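Local coordinates for protein sulfite dehydrogenase (PDB 2XTS) that oxidises sulfane sulfur bound to a carrier protein in the Sox pathway, using a molybdenum cofactor and passing electrons to heme c, at residues E165-Y170 against G231-V237; R181-K187 against P216-M222. One frame throughout, in Å; residues are numbered along the deposited sequence.

Interaction 1: E165-Y170 against G231-V237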
# COMPACT_ATOMS: atom_id res chain seq x y z
N GLU A 165 5.91 38.57 -11.85
CA GLU A 165 4.92 38.50 -12.90
C GLU A 165 4.42 37.08 -13.16
O GLU A 165 3.39 36.90 -13.82
CB GLU A 165 5.49 39.09 -14.19
CG GLU A 165 5.85 40.57 -14.11
CD GLU A 165 7.23 40.88 -13.51
OE1 GLU A 165 8.08 39.98 -13.31
OE2 GLU A 165 7.48 42.08 -13.24
N GLY A 166 5.11 36.09 -12.60
CA GLY A 166 4.76 34.69 -12.81
C GLY A 166 3.62 34.23 -11.93
O GLY A 166 3.85 33.71 -10.82
N LYS A 167 2.40 34.36 -12.45
CA LYS A 167 1.18 34.11 -11.70
C LYS A 167 0.58 32.70 -11.91
O LYS A 167 -0.26 32.26 -11.10
CB LYS A 167 0.13 35.16 -12.12
CG LYS A 167 0.49 36.65 -11.86
CD LYS A 167 0.85 36.91 -10.42
CE LYS A 167 0.99 38.41 -10.11
NZ LYS A 167 -0.30 39.15 -10.21
N TRP A 168 1.02 32.02 -12.97
CA TRP A 168 0.50 30.71 -13.35
C TRP A 168 1.64 29.78 -13.65
O TRP A 168 2.66 30.19 -14.20
CB TRP A 168 -0.41 30.82 -14.58
CG TRP A 168 -1.70 31.52 -14.38
CD1 TRP A 168 -1.91 32.85 -14.42
CD2 TRP A 168 -2.96 30.90 -14.11
NE1 TRP A 168 -3.24 33.11 -14.20
CE2 TRP A 168 -3.90 31.93 -14.02
CE3 TRP A 168 -3.38 29.58 -13.97
CZ2 TRP A 168 -5.26 31.68 -13.78
CZ3 TRP A 168 -4.75 29.32 -13.74
CH2 TRP A 168 -5.66 30.38 -13.64
N LEU A 169 1.44 28.51 -13.31
CA LEU A 169 2.35 27.44 -13.67
C LEU A 169 1.62 26.50 -14.60
O LEU A 169 0.48 26.09 -14.33
CB LEU A 169 2.84 26.70 -12.43
CG LEU A 169 3.77 25.49 -12.62
CD1 LEU A 169 4.65 25.31 -11.41
CD2 LEU A 169 2.96 24.21 -12.86
N TYR A 170 2.28 26.17 -15.70
CA TYR A 170 1.78 25.20 -16.65
C TYR A 170 2.62 23.95 -16.55
O TYR A 170 3.84 24.02 -16.69
CB TYR A 170 1.89 25.79 -18.04
CG TYR A 170 1.45 24.87 -19.17
CD1 TYR A 170 0.10 24.64 -19.44
CD2 TYR A 170 2.40 24.31 -20.02
CE1 TYR A 170 -0.27 23.83 -20.52
CE2 TYR A 170 2.04 23.50 -21.07
CZ TYR A 170 0.71 23.28 -21.34
OH TYR A 170 0.34 22.47 -22.40
N GLY A 231 6.26 25.39 -16.70
CA GLY A 231 6.43 26.69 -17.33
C GLY A 231 5.73 27.74 -16.52
O GLY A 231 4.60 27.55 -16.09
N ILE A 232 6.39 28.87 -16.29
CA ILE A 232 5.80 29.94 -15.49
C ILE A 232 5.37 31.06 -16.42
O ILE A 232 6.20 31.60 -17.15
CB ILE A 232 6.79 30.47 -14.45
CG1 ILE A 232 7.36 29.32 -13.59
CG2 ILE A 232 6.11 31.54 -13.59
CD1 ILE A 232 6.30 28.43 -12.91
N TYR A 233 4.09 31.39 -16.42
CA TYR A 233 3.49 32.36 -17.33
C TYR A 233 2.72 33.41 -16.54
O TYR A 233 2.46 33.26 -15.33
CB TYR A 233 2.57 31.62 -18.35
CG TYR A 233 3.27 30.58 -19.17
CD1 TYR A 233 4.05 30.92 -20.25
CD2 TYR A 233 3.12 29.25 -18.90
CE1 TYR A 233 4.71 29.96 -21.00
CE2 TYR A 233 3.77 28.30 -19.65
CZ TYR A 233 4.55 28.64 -20.70
OH TYR A 233 5.18 27.64 -21.41
N ASP A 234 2.34 34.48 -17.23
CA ASP A 234 1.60 35.58 -16.60
C ASP A 234 0.10 35.40 -16.67
O ASP A 234 -0.65 36.16 -16.09
CB ASP A 234 2.05 36.95 -17.16
CG ASP A 234 1.76 37.13 -18.65
OD1 ASP A 234 1.24 36.21 -19.31
OD2 ASP A 234 2.08 38.24 -19.15
N LYS A 235 -0.33 34.34 -17.35
CA LYS A 235 -1.76 34.02 -17.53
C LYS A 235 -1.90 32.53 -17.78
O LYS A 235 -0.92 31.87 -18.08
CB LYS A 235 -2.38 34.78 -18.70
CG LYS A 235 -1.70 34.60 -20.00
CD LYS A 235 -2.31 35.49 -21.08
CE LYS A 235 -2.31 36.98 -20.69
NZ LYS A 235 -2.53 37.96 -21.82
N ALA A 236 -3.12 32.01 -17.65
CA ALA A 236 -3.39 30.62 -17.89
C ALA A 236 -3.14 30.32 -19.37
O ALA A 236 -3.42 31.16 -20.23
CB ALA A 236 -4.82 30.29 -17.50
N VAL A 237 -2.67 29.13 -19.67
CA VAL A 237 -2.46 28.77 -21.06
C VAL A 237 -3.79 28.53 -21.80
O VAL A 237 -3.91 28.83 -22.98
CB VAL A 237 -1.54 27.53 -21.14
CG1 VAL A 237 -1.46 27.00 -22.57
CG2 VAL A 237 -0.16 27.86 -20.55

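Interaction 2: R181-K187 against P216-M222. With CO (cobalt (II) ion), chain G; MTE (phosphonic acidmono-(2-amino-5,6-dimercapto-4-oxo-3,7,8a,9,10,10a-hexahydro-4H-8-oxa-1,3,9,10-tetraaza-anthracen-7-ylmethyl)ester), chain E; 2MO (molybdenum (IV)oxide), chain F.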
# COMPACT_ATOMS: atom_id res chain seq x y z
N ARG A 181 -1.73 21.46 -18.16
CA ARG A 181 -2.71 22.12 -17.32
C ARG A 181 -2.09 23.32 -16.63
O ARG A 181 -0.93 23.29 -16.22
CB ARG A 181 -3.29 21.16 -16.26
CG ARG A 181 -4.25 20.11 -16.79
CD ARG A 181 -5.48 20.72 -17.43
NE ARG A 181 -6.28 21.54 -16.55
CZ ARG A 181 -7.32 21.15 -15.82
NH1 ARG A 181 -7.73 19.90 -15.80
NH2 ARG A 181 -7.98 22.03 -15.11
N SER A 182 -2.92 24.35 -16.44
CA SER A 182 -2.53 25.59 -15.78
C SER A 182 -2.97 25.63 -14.32
O SER A 182 -4.10 25.27 -13.97
CB SER A 182 -3.19 26.75 -16.48
OG SER A 182 -2.85 26.78 -17.85
N PHE A 183 -2.07 26.09 -13.44
CA PHE A 183 -2.32 26.17 -12.00
C PHE A 183 -2.07 27.60 -11.52
O PHE A 183 -1.05 28.19 -11.88
CB PHE A 183 -1.29 25.32 -11.24
CG PHE A 183 -1.36 23.86 -11.48
CD1 PHE A 183 -0.90 23.31 -12.65
CD2 PHE A 183 -1.82 23.01 -10.49
CE1 PHE A 183 -0.95 21.93 -12.83
CE2 PHE A 183 -1.82 21.63 -10.66
CZ PHE A 183 -1.42 21.10 -11.85
N PRO A 184 -2.93 28.13 -10.65
CA PRO A 184 -2.56 29.39 -10.01
C PRO A 184 -1.39 29.20 -9.05
O PRO A 184 -1.31 28.19 -8.36
CB PRO A 184 -3.83 29.77 -9.24
CG PRO A 184 -4.48 28.50 -8.95
CD PRO A 184 -4.16 27.57 -10.07
N MET A 185 -0.52 30.19 -8.98
CA MET A 185 0.69 30.06 -8.16
C MET A 185 0.37 29.83 -6.68
O MET A 185 1.09 29.13 -6.01
CB MET A 185 1.59 31.30 -8.32
CG MET A 185 3.05 31.13 -7.90
SD MET A 185 3.94 29.75 -8.68
CE MET A 185 3.62 30.01 -10.41
N GLU A 186 -0.75 30.34 -6.19
CA GLU A 186 -1.10 30.10 -4.79
C GLU A 186 -1.25 28.62 -4.45
O GLU A 186 -0.83 28.16 -3.40
CB GLU A 186 -2.39 30.84 -4.41
CG GLU A 186 -2.72 30.77 -2.93
CD GLU A 186 -4.00 31.48 -2.54
OE1 GLU A 186 -4.73 32.01 -3.42
OE2 GLU A 186 -4.29 31.52 -1.33
N LYS A 187 -1.83 27.85 -5.35
CA LYS A 187 -1.96 26.42 -5.12
C LYS A 187 -0.62 25.72 -5.21
O LYS A 187 -0.28 24.88 -4.38
CB LYS A 187 -2.96 25.80 -6.10
CG LYS A 187 -3.09 24.26 -6.00
CD LYS A 187 -3.63 23.81 -4.65
CE LYS A 187 -3.94 22.32 -4.61
NZ LYS A 187 -4.29 21.83 -3.26
N PRO A 216 -3.32 17.93 -4.08
CA PRO A 216 -4.31 17.48 -3.12
C PRO A 216 -5.67 18.17 -3.25
O PRO A 216 -5.78 19.39 -3.32
CB PRO A 216 -3.65 17.78 -1.79
CG PRO A 216 -2.21 17.59 -2.08
CD PRO A 216 -2.03 18.21 -3.41
N GLY A 217 -6.69 17.34 -3.36
CA GLY A 217 -8.06 17.80 -3.42
C GLY A 217 -8.56 18.21 -4.79
O GLY A 217 -9.74 18.52 -4.93
N TRP A 218 -7.67 18.27 -5.78
CA TRP A 218 -7.99 18.78 -7.11
C TRP A 218 -8.16 17.63 -8.11
O TRP A 218 -7.63 16.52 -7.92
CB TRP A 218 -6.93 19.77 -7.57
CG TRP A 218 -7.02 21.12 -6.92
CD1 TRP A 218 -7.65 21.41 -5.74
CD2 TRP A 218 -6.52 22.37 -7.43
NE1 TRP A 218 -7.56 22.76 -5.49
CE2 TRP A 218 -6.87 23.36 -6.51
CE3 TRP A 218 -5.82 22.74 -8.58
CZ2 TRP A 218 -6.57 24.71 -6.72
CZ3 TRP A 218 -5.53 24.06 -8.80
CH2 TRP A 218 -5.89 25.03 -7.87
N GLU A 219 -8.96 17.88 -9.14
CA GLU A 219 -9.35 16.88 -10.10
C GLU A 219 -8.17 16.16 -10.68
O GLU A 219 -7.12 16.74 -10.96
CB GLU A 219 -10.24 17.54 -11.19
CG GLU A 219 -9.51 18.49 -12.13
CD GLU A 219 -10.42 19.34 -13.00
OE1 GLU A 219 -11.66 19.21 -12.90
OE2 GLU A 219 -9.88 20.17 -13.78
N GLY A 220 -8.36 14.87 -10.90
CA GLY A 220 -7.26 13.99 -11.29
C GLY A 220 -6.52 14.44 -12.53
O GLY A 220 -5.33 14.18 -12.68
N ASN A 221 -7.22 15.06 -13.49
CA ASN A 221 -6.53 15.50 -14.69
C ASN A 221 -5.32 16.38 -14.40
O ASN A 221 -4.37 16.40 -15.18
CB ASN A 221 -7.50 16.20 -15.65
CG ASN A 221 -6.83 16.56 -16.96
OD1 ASN A 221 -6.52 17.74 -17.21
ND2 ASN A 221 -6.51 15.56 -17.77
N MET A 222 -5.34 17.10 -13.29
CA MET A 222 -4.26 18.01 -13.01
C MET A 222 -3.04 17.29 -12.42
O MET A 222 -1.98 17.90 -12.30
CB MET A 222 -4.77 19.12 -12.12
CG MET A 222 -5.90 19.88 -12.77
SD MET A 222 -6.51 21.21 -11.70
CE MET A 222 -5.39 22.53 -12.11
CO CO G . -13.22 20.56 -13.07
N1 MTE E . -0.79 12.91 -17.16
C2 MTE E . -0.37 12.74 -18.40
N2 MTE E . 0.90 13.10 -18.72
N3 MTE E . -1.15 12.19 -19.35
C4 MTE E . -2.43 11.80 -19.11
O4 MTE E . -3.09 11.29 -20.04
N5 MTE E . -4.27 11.71 -17.40
C6 MTE E . -4.72 12.50 -16.28
C7 MTE E . -3.78 12.51 -15.09
N8 MTE E . -2.44 12.83 -15.52
C9 MTE E . -2.97 11.99 -17.77
C10 MTE E . -2.06 12.59 -16.79
C1' MTE E . -6.11 12.11 -15.79
S1' MTE E . -7.50 12.59 -16.74
C2' MTE E . -6.30 11.48 -14.61
S2' MTE E . -7.87 11.19 -13.97
C3' MTE E . -5.09 11.04 -13.81
O3' MTE E . -3.83 11.24 -14.46
C4' MTE E . -5.17 9.55 -13.52
O4' MTE E . -4.07 9.15 -12.69
P MTE E . -3.76 7.58 -12.65
O1P MTE E . -5.10 7.03 -12.07
O2P MTE E . -3.54 7.05 -14.02
O3P MTE E . -2.63 7.44 -11.68
MO 2MO F . -9.40 12.38 -15.34
OT1 2MO F . -9.72 13.95 -14.55
OT2 2MO F . -10.28 12.21 -17.09
O HOH W 1 -11.95 21.76 -14.33
O HOH W 2 -14.22 19.78 -14.77

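Interaction 1: E165-Y170 against G231-V237
Trp168, part of a classic beta bulge, lays one face of its indole against the backbone from Lys235 to Ala236. Lys167 and Trp168 both face Tyr233 where antiparallel strands 168-173 and 227-233 meet in a mixed sheet of the molybdopterin-binding domain. Tyr233 O takes Trp168 N at 3.0 Å and, weakly, Lys167 N. Beyond the bulge the pairing is regular, with Tyr170 N to Gly231 O at 2.7 Å. Trp168 CG stands anti to the carbonyl carbon (chi1 -69°), and chi2 of 84° turns the indole face to Lys235 and Ala236. Its six-membered ring receives Ala236 CB almost along the normal, 3.7 Å from the centroid, as a CH-pi contact.

Tyr170 is on the same face of the sheet. Its CB meets the edge of the Tyr233 ring in plane. Tyr233 OH bonds to Arg229 of its own chain and to Asp18 of the cytochrome chain; Ala20 of the cytochrome chain packs on Tyr170. On the other face, Leu169 and Ile232 meet obliquely through their CD1 atoms, and Leu153 and Leu157 of helix 153-160 cover Leu169. Val237 approaches Tyr170 at about a right angle, with Val237 CG2 3.4 Å from Tyr170 CD1.

Interaction 2: R181-K187 against P216-M222
Glu219 OE2 is gripped by both terminal nitrogens of Arg181, NH1 and NH2, each at 3.0 Å, an end-on salt bridge to a single oxygen. NH1 comes on the anti side, 35° out of the carboxylate plane, while NH2 lies nearly in line with the C-O bond. Water 1 donates a third hydrogen bond to OE2. This water also binds the cobalt ion, as does Glu219 OE1 at 2.1 Å. Thr259 O and His369 NE2 are further ligands.

Arg181 NH1 also gives a nearly straight bond to Asn221 OD1 at 2.8 Å, with guanidinium and amide nearly coplanar. Bends at chi2 (-62°) and chi3 (-60°) bring the guanidinium to Glu219 and Asn221. Arg181 NE forms a salt bridge with Glu242, so three groups fix the guanidinium. In the conformer described, one of two for Met222, its CG lies over one guanidinium face. Replacing Arg181 by a leucine would probably leave the Glu219 carboxylate without its cationic mate and the Asn221 amide freer to turn.

In this molybdopterin-binding domain, Gly220 and Asn221 of the 3-10 segment 220-222 belong to the cofactor pocket. Asn221 N makes a weak bond to oxygen OT1 on the molybdenum. Asn221 ND2 is 3.3 Å from the molybdenum-binding dithiolene sulfur S1' of the pterin cofactor (MTE).

In the same conformer Met222 CE makes a CH-pi contact over the Phe183 ring, and SD a Met-aromatic contact oblique to it. Met222 O is at that ring's edge. Lys187 runs along one face of Trp218. Its CG is 3.6 Å from the six-membered ring centroid, and its NZ makes a cation-pi contact with the five-membered ring. Lys187 NZ also forms a salt bridge with Asp191 and donates to a lone pair of Pro216 O at 2.9 Å.

Strands 168-173 and 181-184 are neighbours in one mixed sheet, so the two contacts adjoin. Leu169 O and Phe183 N probably form a hydrogen bond between them, as do Val237 N and Ser182 OG. Both contacts are mostly buried, but interaction 1 has an exposed margin and borders the cytochrome chain. No other protein chain touches interaction 2, which lies nearer the centre of the chain. Interaction 1 pairs two strands by backbone hydrogen bonds, with aromatic and aliphatic side chains on the sheet faces. Interaction 2 joins a strand and helix start to a loop through side chains, where a buried Arg181-Glu219 salt bridge adjoins cobalt, and uncharged Gly220 and Asn221 meet the molybdenum cofactor.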